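Local coordinates for protein cystalysin (Treponema denticola, PDB 1C7N) that binds pyridoxal-5'-phosphate and belongs to the class I and II aminotransferase family of pyridoxal-phosphate-dependent proteins, at residues D20-Q25 and N31-L36; Y148-F153 and K183-K188; C171-H174 and R179-K182; E343-H348 and E384-A389. All blocks are in the same frame, centred on the assembly; numbering follows the deposited sequence.

Overall arrangement
The four contacts fall into two clusters. Contacts 1 and 4, with centres about 13 Å apart, join helices 17-25, 339-350 and 376-393, and they touch where Val33 and Gln25 meet Arg385, Ile347 and His348. Contacts 2 and 3 lie about 9 Å apart, centre to centre, beside the seven-stranded mixed sheet, and are tied together by Arg179 of contact 3, which bonds to Tyr149 and Glu185 of contact 2. About 37 Å separates the centres of contacts 1 and 2, on opposite sides of the chain's centre. Along the sequence contact 1 comes first, contact 3 falls between the two segments of contact 2, and contact 4 is last. Chain beginning and chain end thus pack together, well apart from contact 3, which holds Cys171 of the pyridoxal-5'-phosphate pocket.

Contact 1 of 4, residues D20-Q25 and N31-L36; sequences DLMYSQ and NEVVPL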
# COMPACT_ATOMS: atom_id res chain seq x y z
N ASP A 20 2.47 1.67 21.12
CA ASP A 20 3.62 2.56 21.20
C ASP A 20 3.15 3.96 21.58
O ASP A 20 3.85 4.70 22.28
CB ASP A 20 4.38 2.60 19.86
CG ASP A 20 5.00 1.26 19.50
OD1 ASP A 20 5.13 0.39 20.39
OD2 ASP A 20 5.37 1.07 18.32
N LEU A 21 1.95 4.32 21.13
CA LEU A 21 1.38 5.63 21.44
C LEU A 21 1.13 5.75 22.94
O LEU A 21 1.38 6.80 23.53
CB LEU A 21 0.07 5.85 20.68
CG LEU A 21 -0.70 7.13 21.03
CD1 LEU A 21 0.21 8.33 20.82
CD2 LEU A 21 -1.95 7.25 20.17
N MET A 22 0.64 4.68 23.54
CA MET A 22 0.35 4.66 24.97
C MET A 22 1.63 4.88 25.77
O MET A 22 1.68 5.75 26.65
CB MET A 22 -0.29 3.33 25.36
CG MET A 22 -0.38 3.08 26.86
SD MET A 22 -1.15 1.49 27.24
CE MET A 22 0.07 0.35 26.64
N TYR A 23 2.66 4.10 25.46
CA TYR A 23 3.93 4.23 26.18
C TYR A 23 4.55 5.60 25.97
O TYR A 23 5.22 6.13 26.87
CB TYR A 23 4.91 3.13 25.73
CG TYR A 23 4.48 1.74 26.14
CD1 TYR A 23 4.05 0.81 25.20
CD2 TYR A 23 4.47 1.37 27.49
CE1 TYR A 23 3.62 -0.46 25.59
CE2 TYR A 23 4.04 0.10 27.89
CZ TYR A 23 3.62 -0.81 26.94
OH TYR A 23 3.19 -2.05 27.34
N SER A 24 4.33 6.19 24.80
CA SER A 24 4.86 7.51 24.49
C SER A 24 4.14 8.57 25.32
O SER A 24 4.75 9.55 25.75
CB SER A 24 4.68 7.81 23.01
OG SER A 24 5.21 9.09 22.69
N GLN A 25 2.85 8.37 25.52
CA GLN A 25 2.05 9.31 26.30
C GLN A 25 2.31 9.19 27.79
O GLN A 25 2.30 10.18 28.51
CB GLN A 25 0.56 9.09 26.01
CG GLN A 25 0.09 9.73 24.73
CD GLN A 25 -1.33 9.35 24.38
OE1 GLN A 25 -1.94 9.96 23.50
NE2 GLN A 25 -1.86 8.34 25.05
N ASN A 31 2.47 -2.43 33.51
CA ASN A 31 2.57 -3.53 32.55
C ASN A 31 1.24 -4.25 32.31
O ASN A 31 1.06 -4.94 31.31
CB ASN A 31 3.62 -4.55 33.02
CG ASN A 31 4.98 -3.92 33.25
OD1 ASN A 31 5.15 -3.08 34.14
ND2 ASN A 31 5.97 -4.34 32.47
N GLU A 32 0.30 -4.08 33.24
CA GLU A 32 -1.00 -4.73 33.14
C GLU A 32 -1.99 -3.92 32.30
O GLU A 32 -3.08 -4.40 31.96
CB GLU A 32 -1.59 -4.95 34.53
CG GLU A 32 -2.28 -3.71 35.13
CD GLU A 32 -1.32 -2.65 35.65
OE1 GLU A 32 -0.13 -2.66 35.27
OE2 GLU A 32 -1.77 -1.78 36.44
N VAL A 33 -1.62 -2.68 31.98
CA VAL A 33 -2.49 -1.79 31.21
C VAL A 33 -2.60 -2.12 29.72
O VAL A 33 -1.62 -2.47 29.07
CB VAL A 33 -2.03 -0.32 31.36
CG1 VAL A 33 -2.92 0.60 30.52
CG2 VAL A 33 -2.07 0.08 32.83
N VAL A 34 -3.82 -2.01 29.20
CA VAL A 34 -4.11 -2.25 27.79
C VAL A 34 -4.82 -1.00 27.26
O VAL A 34 -5.82 -0.56 27.83
CB VAL A 34 -5.07 -3.45 27.59
CG1 VAL A 34 -5.52 -3.51 26.14
CG2 VAL A 34 -4.38 -4.75 27.98
N PRO A 35 -4.31 -0.41 26.16
CA PRO A 35 -4.93 0.79 25.60
C PRO A 35 -6.29 0.48 24.95
O PRO A 35 -6.47 -0.58 24.35
CB PRO A 35 -3.89 1.27 24.60
CG PRO A 35 -3.29 -0.02 24.10
CD PRO A 35 -3.14 -0.83 25.37
N LEU A 36 -7.25 1.40 25.09
CA LEU A 36 -8.58 1.22 24.52
C LEU A 36 -8.86 2.41 23.61
O LEU A 36 -9.96 2.96 23.58
CB LEU A 36 -9.63 1.16 25.64
CG LEU A 36 -9.38 0.13 26.76
CD1 LEU A 36 -10.43 0.29 27.86
CD2 LEU A 36 -9.42 -1.29 26.18
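Val33 opens the contact by bringing its CG1 methyl to the sulfur of Met22, with 3.8 Å between Val33 CG1 and Met22 SD. The same residue has its carbonyl nearby, Val33 O lying 4.1 Å from Met22 CE, and its side chain also touches Arg385 of helix 376-393. Val34 turns its side chain the other way, onto Trp19 and Val378, while its carbonyl carbon skirts the thioether. Pro35 then brings the chain back to Met22. Its ring and the Met22 chain cross at about a right angle, and both the sulfur and the terminal methyl take part: Pro35 CD is 3.6 Å from Met22 SD and 3.6 Å from Met22 CE, whereas Pro35 CB is 3.8 Å from Met22 SD. The Met22 chain reaches this far because it is extended through CG (chi1 169°, chi2 180°) before bending at chi3 (67°). That bend lays CE over one face of the Tyr23 ring, 3.7 Å above its plane and toward the rim. No hydrogen bond joins the two segments; a single methionine side chain bridges helix and loop. Leu36 carries the loop onward through backbone bonds to Phe353 and Asn371. The example is a loop folding back on the helix that precedes it, held by apolar packing of one methionine, here at the N-terminal part of a class I and II aminotransferase fold, against its C-terminal helix.

Contact 2 of 4, residues Y148-F153 and K183-K188; sequences YYTIDF and KDELQK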
# COMPACT_ATOMS: atom_id res chain seq x y z
N TYR A 148 -28.39 11.00 22.17
CA TYR A 148 -28.78 10.52 20.85
C TYR A 148 -28.46 11.54 19.76
O TYR A 148 -28.87 12.70 19.84
CB TYR A 148 -30.27 10.18 20.79
CG TYR A 148 -30.59 9.22 19.67
CD1 TYR A 148 -30.18 7.89 19.75
CD2 TYR A 148 -31.24 9.65 18.51
CE1 TYR A 148 -30.40 7.01 18.70
CE2 TYR A 148 -31.47 8.77 17.45
CZ TYR A 148 -31.04 7.45 17.55
OH TYR A 148 -31.23 6.57 16.52
N TYR A 149 -27.73 11.08 18.75
CA TYR A 149 -27.32 11.94 17.64
C TYR A 149 -28.17 11.82 16.38
O TYR A 149 -28.46 10.72 15.91
CB TYR A 149 -25.85 11.67 17.29
CG TYR A 149 -24.87 12.22 18.30
CD1 TYR A 149 -24.54 11.51 19.45
CD2 TYR A 149 -24.29 13.48 18.12
CE1 TYR A 149 -23.66 12.03 20.40
CE2 TYR A 149 -23.41 14.01 19.05
CZ TYR A 149 -23.10 13.29 20.19
OH TYR A 149 -22.23 13.82 21.10
N THR A 150 -28.55 12.97 15.82
CA THR A 150 -29.36 13.02 14.61
C THR A 150 -28.83 14.07 13.63
O THR A 150 -28.08 14.97 14.01
CB THR A 150 -30.83 13.34 14.94
OG1 THR A 150 -30.89 14.51 15.77
CG2 THR A 150 -31.49 12.17 15.67
N ILE A 151 -29.26 13.96 12.38
CA ILE A 151 -28.84 14.87 11.31
C ILE A 151 -29.59 16.20 11.30
O ILE A 151 -30.80 16.24 11.50
CB ILE A 151 -29.04 14.21 9.93
CG1 ILE A 151 -28.29 12.88 9.86
CG2 ILE A 151 -28.59 15.15 8.82
CD1 ILE A 151 -26.79 13.01 9.97
N ASP A 152 -28.86 17.29 11.06
CA ASP A 152 -29.49 18.62 10.98
C ASP A 152 -29.83 18.79 9.50
O ASP A 152 -29.05 19.36 8.74
CB ASP A 152 -28.52 19.71 11.41
CG ASP A 152 -29.17 21.09 11.44
OD1 ASP A 152 -30.18 21.28 10.73
OD2 ASP A 152 -28.66 21.97 12.17
N PHE A 153 -30.99 18.29 9.10
CA PHE A 153 -31.39 18.36 7.69
C PHE A 153 -31.57 19.77 7.12
O PHE A 153 -31.19 20.01 5.97
CB PHE A 153 -32.67 17.54 7.48
CG PHE A 153 -32.50 16.08 7.81
CD1 PHE A 153 -33.02 15.55 8.99
CD2 PHE A 153 -31.80 15.24 6.95
CE1 PHE A 153 -32.85 14.20 9.30
CE2 PHE A 153 -31.62 13.89 7.25
CZ PHE A 153 -32.15 13.37 8.43
N LYS A 183 -33.41 4.14 7.57
CA LYS A 183 -33.82 4.30 6.18
C LYS A 183 -34.45 5.65 5.88
O LYS A 183 -34.23 6.21 4.81
CB LYS A 183 -34.77 3.17 5.78
CG LYS A 183 -34.04 1.94 5.22
CD LYS A 183 -34.95 0.73 5.13
CE LYS A 183 -34.40 -0.29 4.13
NZ LYS A 183 -32.99 -0.69 4.40
N ASP A 184 -35.23 6.18 6.82
CA ASP A 184 -35.87 7.48 6.59
C ASP A 184 -34.85 8.60 6.57
O ASP A 184 -34.99 9.57 5.81
CB ASP A 184 -36.91 7.77 7.67
CG ASP A 184 -37.75 8.99 7.34
OD1 ASP A 184 -38.40 9.54 8.26
OD2 ASP A 184 -37.77 9.39 6.15
N GLU A 185 -33.82 8.48 7.40
CA GLU A 185 -32.76 9.48 7.47
C GLU A 185 -31.98 9.47 6.15
O GLU A 185 -31.66 10.52 5.59
CB GLU A 185 -31.82 9.17 8.64
CG GLU A 185 -32.50 9.18 10.00
CD GLU A 185 -31.56 8.77 11.14
OE1 GLU A 185 -31.01 7.66 11.08
OE2 GLU A 185 -31.40 9.56 12.09
N LEU A 186 -31.66 8.27 5.66
CA LEU A 186 -30.93 8.13 4.40
C LEU A 186 -31.74 8.65 3.22
O LEU A 186 -31.17 9.14 2.24
CB LEU A 186 -30.54 6.66 4.17
CG LEU A 186 -29.46 6.09 5.09
CD1 LEU A 186 -29.19 4.63 4.75
CD2 LEU A 186 -28.19 6.92 4.97
N GLN A 187 -33.07 8.53 3.30
CA GLN A 187 -33.95 9.01 2.23
C GLN A 187 -33.88 10.53 2.16
O GLN A 187 -33.74 11.10 1.07
CB GLN A 187 -35.39 8.58 2.49
CG GLN A 187 -35.64 7.08 2.29
CD GLN A 187 -35.63 6.67 0.83
OE1 GLN A 187 -35.34 5.51 0.50
NE2 GLN A 187 -35.96 7.60 -0.06
N LYS A 188 -33.97 11.19 3.31
CA LYS A 188 -33.91 12.65 3.37
C LYS A 188 -32.59 13.16 2.82
O LYS A 188 -32.55 14.18 2.12
CB LYS A 188 -34.07 13.15 4.81
CG LYS A 188 -35.49 13.25 5.31
CD LYS A 188 -35.52 14.06 6.61
CE LYS A 188 -36.93 14.31 7.11
NZ LYS A 188 -36.92 15.22 8.31
O HOH W 1 -31.39 12.17 11.77
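Phe153 and Lys188 mark the closest backbone approach, their CA atoms 7.6 Å apart, where the chain leaving strand 148-150 comes up against the first turns of helix 183-195. Between strand and next helix, Asp152 is the centre of an inverse gamma turn, and the bond from Phe153 N to Ile151 O that accompanies it is weak. Asp152 also caps helix 153-160, OD1 accepting from Lys155 N. Across the gap the main meeting is a CH-pi contact: Lys188 CD stands 3.6 Å from the centroid of the Phe153 ring, only 4° off the ring normal. The lysine chain, extended beyond CG, crosses the phenyl group at about a right angle, and Lys188 CB comes within 3.5 Å of Phe153 CE2. Ile151 CB lies over the opposite face toward the rim, so the ring has an aliphatic neighbour on both faces. Helix 183-195 is the helical arm of a beta-alpha-beta crossover linking the parallel strands 165-171 and 199-203. Near its start Glu185 CB lies 4.2 Å from Phe153 CZ, and the carboxylate reaches on through one water, which donates to Glu185 OE2 at 2.6 Å and accepts from Ile151 N at 2.8 Å. The other carboxylate oxygen of Glu185, OE1, accepts from Lys182 N, the N-cap residue of the helix, and takes a salt bridge from Arg179. Thr150 CG2 stays at the periphery, 4.4 Å from Glu185 OE2.

Contact 3 of 4, residues C171-H174 and R179-K182; sequences CSPH and RVWK
Trp181 meets Cys171, Ser172 and His174 along the edge of its indole: Cys171 O, Ser172 CB and His174 ND1 all lie there near the ring plane, while Arg179 CB, of its own segment, sits over the rim of one face. The polar point of that edge is NE1, which donates to Cys171 O at 2.9 Å with an angle of 168° at the hydrogen; the oxygen is essentially in the indole plane, so this bond helps fix the rotation of the ring. Next to it Ser172 meets Trp181 CD1 with both CB and OG, 3.3 Å separating CD1 from OG. The imidazole of His174 stands nearly upright to the indole, planes at 86°, the two rings meeting at an oblique slant; His174 CB comes within 3.6 Å of Trp181 CZ2. The first torsion of His174, -165°, swings its ring past the indole toward Pro121, whose carbonyl takes NE2. The guanidinium of Arg179 has Trp181 CE3 3.7 Å above one face and is salt-bridged to Glu323 and Glu185. Backbone also joins the segments: His174 N donates to Arg179 O at 2.9 Å, just after the cis peptide that precedes Pro173, while Pro173 CG packs on Val180 CG2 at 4.0 Å. Cys171, part of the pyridoxal-5'-phosphate pocket, ends strand 165-171. The loop closed here leads into helix 183-195, with Phe170 meeting Trp181 and Ser172 bonded through its backbone to Asp203 on neighbouring strand 199-203.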
# COMPACT_ATOMS: atom_id res chain seq x y z
N CYS A 171 -20.19 9.17 6.86
CA CYS A 171 -19.67 8.04 7.64
C CYS A 171 -20.87 7.20 8.09
O CYS A 171 -21.74 7.69 8.81
CB CYS A 171 -18.88 8.53 8.85
SG CYS A 171 -17.81 7.29 9.64
N SER A 172 -20.91 5.93 7.67
CA SER A 172 -22.04 5.07 8.01
C SER A 172 -21.70 3.58 8.08
O SER A 172 -21.42 2.97 7.04
CB SER A 172 -23.15 5.29 6.97
OG SER A 172 -24.19 4.35 7.09
N PRO A 173 -21.72 2.98 9.28
CA PRO A 173 -22.04 3.57 10.59
C PRO A 173 -21.14 4.77 10.87
O PRO A 173 -20.03 4.85 10.34
CB PRO A 173 -21.80 2.42 11.56
CG PRO A 173 -22.17 1.22 10.74
CD PRO A 173 -21.49 1.53 9.42
N HIS A 174 -21.63 5.67 11.72
CA HIS A 174 -20.89 6.89 12.05
C HIS A 174 -19.98 6.80 13.27
O HIS A 174 -20.44 6.68 14.41
CB HIS A 174 -21.89 8.04 12.25
CG HIS A 174 -21.26 9.40 12.24
ND1 HIS A 174 -21.37 10.26 11.16
CD2 HIS A 174 -20.50 10.03 13.16
CE1 HIS A 174 -20.71 11.37 11.43
NE2 HIS A 174 -20.17 11.26 12.63
N ARG A 179 -23.73 5.60 15.49
CA ARG A 179 -25.03 5.63 14.81
C ARG A 179 -25.07 4.78 13.55
O ARG A 179 -24.14 4.78 12.74
CB ARG A 179 -25.41 7.07 14.42
CG ARG A 179 -26.10 7.92 15.49
CD ARG A 179 -27.34 7.25 16.08
NE ARG A 179 -28.21 6.63 15.08
CZ ARG A 179 -29.12 7.28 14.36
NH1 ARG A 179 -29.31 8.58 14.52
NH2 ARG A 179 -29.86 6.61 13.47
N VAL A 180 -26.16 4.03 13.40
CA VAL A 180 -26.41 3.23 12.21
C VAL A 180 -27.64 3.93 11.64
O VAL A 180 -28.73 3.83 12.19
CB VAL A 180 -26.74 1.76 12.53
CG1 VAL A 180 -27.31 1.07 11.29
CG2 VAL A 180 -25.48 1.03 12.99
N TRP A 181 -27.44 4.67 10.56
CA TRP A 181 -28.50 5.47 9.95
C TRP A 181 -29.76 4.74 9.51
O TRP A 181 -29.71 3.74 8.80
CB TRP A 181 -27.91 6.27 8.79
CG TRP A 181 -26.72 7.06 9.21
CD1 TRP A 181 -25.43 6.87 8.81
CD2 TRP A 181 -26.70 8.14 10.16
NE1 TRP A 181 -24.60 7.77 9.46
CE2 TRP A 181 -25.36 8.56 10.29
CE3 TRP A 181 -27.69 8.79 10.91
CZ2 TRP A 181 -24.98 9.60 11.14
CZ3 TRP A 181 -27.31 9.83 11.76
CH2 TRP A 181 -25.96 10.22 11.87
N LYS A 182 -30.90 5.27 9.94
CA LYS A 182 -32.19 4.68 9.59
C LYS A 182 -32.54 4.97 8.14
O LYS A 182 -32.04 5.92 7.55
CB LYS A 182 -33.29 5.21 10.52
CG LYS A 182 -33.23 4.64 11.93
CD LYS A 182 -34.49 4.95 12.72
CE LYS A 182 -34.34 6.19 13.57
NZ LYS A 182 -33.40 5.96 14.71

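Contact 4 of 4, residues E343-H348 and E384-A389; sequences EEFMIH and ERLNKA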
# COMPACT_ATOMS: atom_id res chain seq x y z
N GLU A 343 -8.07 14.55 29.46
CA GLU A 343 -7.02 13.78 28.82
C GLU A 343 -5.89 13.48 29.79
O GLU A 343 -5.42 12.35 29.89
CB GLU A 343 -6.50 14.58 27.62
CG GLU A 343 -5.39 13.93 26.84
CD GLU A 343 -5.05 14.74 25.61
OE1 GLU A 343 -4.59 15.90 25.77
OE2 GLU A 343 -5.25 14.24 24.49
N GLU A 344 -5.46 14.52 30.50
CA GLU A 344 -4.39 14.40 31.49
C GLU A 344 -4.78 13.41 32.57
O GLU A 344 -3.98 12.55 32.96
CB GLU A 344 -4.13 15.78 32.11
CG GLU A 344 -3.17 15.80 33.28
CD GLU A 344 -1.79 15.30 32.93
OE1 GLU A 344 -1.30 15.63 31.82
OE2 GLU A 344 -1.18 14.60 33.76
N PHE A 345 -6.01 13.53 33.06
CA PHE A 345 -6.51 12.65 34.11
C PHE A 345 -6.59 11.20 33.66
O PHE A 345 -6.14 10.30 34.38
CB PHE A 345 -7.90 13.12 34.55
CG PHE A 345 -8.54 12.22 35.57
CD1 PHE A 345 -8.14 12.26 36.90
CD2 PHE A 345 -9.55 11.33 35.20
CE1 PHE A 345 -8.72 11.43 37.85
CE2 PHE A 345 -10.15 10.50 36.14
CZ PHE A 345 -9.73 10.55 37.47
N MET A 346 -7.18 10.96 32.50
CA MET A 346 -7.32 9.60 32.01
C MET A 346 -5.98 8.90 31.83
O MET A 346 -5.79 7.76 32.26
CB MET A 346 -8.09 9.58 30.68
CG MET A 346 -9.52 10.09 30.77
SD MET A 346 -10.50 9.22 32.01
CE MET A 346 -11.90 10.32 32.15
N ILE A 347 -5.04 9.60 31.20
CA ILE A 347 -3.71 9.04 30.94
C ILE A 347 -2.85 8.82 32.18
O ILE A 347 -2.23 7.77 32.32
CB ILE A 347 -2.91 9.94 29.98
CG1 ILE A 347 -3.56 9.94 28.59
CG2 ILE A 347 -1.46 9.45 29.89
CD1 ILE A 347 -2.87 10.86 27.60
N HIS A 348 -2.80 9.81 33.07
CA HIS A 348 -1.94 9.70 34.24
C HIS A 348 -2.56 9.27 35.56
O HIS A 348 -1.86 8.73 36.41
CB HIS A 348 -1.18 11.02 34.44
CG HIS A 348 -0.29 11.38 33.29
ND1 HIS A 348 -0.72 12.14 32.22
CD2 HIS A 348 1.00 11.05 33.02
CE1 HIS A 348 0.27 12.26 31.35
NE2 HIS A 348 1.32 11.61 31.81
N GLU A 384 -12.17 -0.62 36.59
CA GLU A 384 -11.86 -0.59 38.02
C GLU A 384 -10.72 0.40 38.30
O GLU A 384 -10.70 1.03 39.36
CB GLU A 384 -11.51 -1.99 38.53
CG GLU A 384 -11.23 -2.07 40.03
CD GLU A 384 -12.24 -1.30 40.88
OE1 GLU A 384 -13.44 -1.29 40.53
OE2 GLU A 384 -11.84 -0.71 41.91
N ARG A 385 -9.78 0.54 37.37
CA ARG A 385 -8.69 1.50 37.56
C ARG A 385 -9.31 2.90 37.53
O ARG A 385 -8.95 3.77 38.33
CB ARG A 385 -7.67 1.43 36.42
CG ARG A 385 -6.54 0.46 36.63
CD ARG A 385 -5.31 0.93 35.88
NE ARG A 385 -5.55 1.06 34.44
CZ ARG A 385 -5.81 0.04 33.63
NH1 ARG A 385 -5.87 -1.19 34.12
NH2 ARG A 385 -5.98 0.25 32.33
N LEU A 386 -10.24 3.08 36.60
CA LEU A 386 -10.95 4.34 36.43
C LEU A 386 -11.76 4.62 37.69
O LEU A 386 -11.79 5.74 38.19
CB LEU A 386 -11.90 4.23 35.24
CG LEU A 386 -12.33 5.46 34.45
CD1 LEU A 386 -13.77 5.25 33.99
CD2 LEU A 386 -12.22 6.72 35.29
N ASN A 387 -12.41 3.57 38.19
CA ASN A 387 -13.24 3.65 39.39
C ASN A 387 -12.45 4.23 40.56
O ASN A 387 -12.89 5.18 41.20
CB ASN A 387 -13.76 2.25 39.74
CG ASN A 387 -14.89 2.28 40.76
OD1 ASN A 387 -15.62 3.27 40.86
ND2 ASN A 387 -15.05 1.19 41.51
N LYS A 388 -11.27 3.67 40.83
CA LYS A 388 -10.44 4.16 41.92
C LYS A 388 -9.96 5.59 41.66
O LYS A 388 -9.89 6.41 42.58
CB LYS A 388 -9.23 3.25 42.14
CG LYS A 388 -9.58 1.86 42.65
CD LYS A 388 -8.43 1.26 43.45
CE LYS A 388 -8.74 -0.15 43.92
NZ LYS A 388 -8.89 -1.10 42.78
N ALA A 389 -9.63 5.88 40.41
CA ALA A 389 -9.16 7.21 40.03
C ALA A 389 -10.25 8.26 40.22
O ALA A 389 -9.99 9.36 40.73
CB ALA A 389 -8.68 7.20 38.58
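Phe345 and Ala389 make the tightest apolar meeting between these two helices, with Phe345 CZ 3.7 Å from Ala389 CB. The phenyl group arrives edge-on: Ala389 O lies in its plane, 3.5 Å from Phe345 CZ, and Leu386 CD2 is also near the plane, 4.4 Å from Phe345 CE2. Phe345 points its ring away from its own N (chi1 177°), which carries the ring edge out to Ala389 CB and O. Met346 adds a looser touch, SD to Leu386 CD2 at 4.5 Å, and its CE lies at the edge of the Phe345 ring. No hydrogen bond joins residues 343-348 to 384-389, and van der Waals packing carries the meeting. The axes of the short segments pass 10.7 Å apart at 121° between their N-to-C directions, a steep crossing nearer to perpendicular than to antiparallel.

Polar bonds of the two segments run within each helix or to other parts of the chain. On 384-389 the Glu384 carboxylate is held at both oxygens: OE1 takes Asn387 ND2 at 3.1 Å on its syn side, somewhat out of the carboxylate plane, and OE2 uses its anti lone pair for a salt bridge with Lys388 NZ, also 3.1 Å. On 343-348 a weak bond runs from His348 ND1 to Glu344 O.

Around this pair, helix 289-313 packs on Leu386 through Phe309 and Phe310, and Phe345 continues onto Leu390 and Leu393 of helix 376-393. Arg385 reaches back to the carbonyls of Ala350 and Gln351 where helix 339-350 ends, and strand 355-356 lies beside Met346.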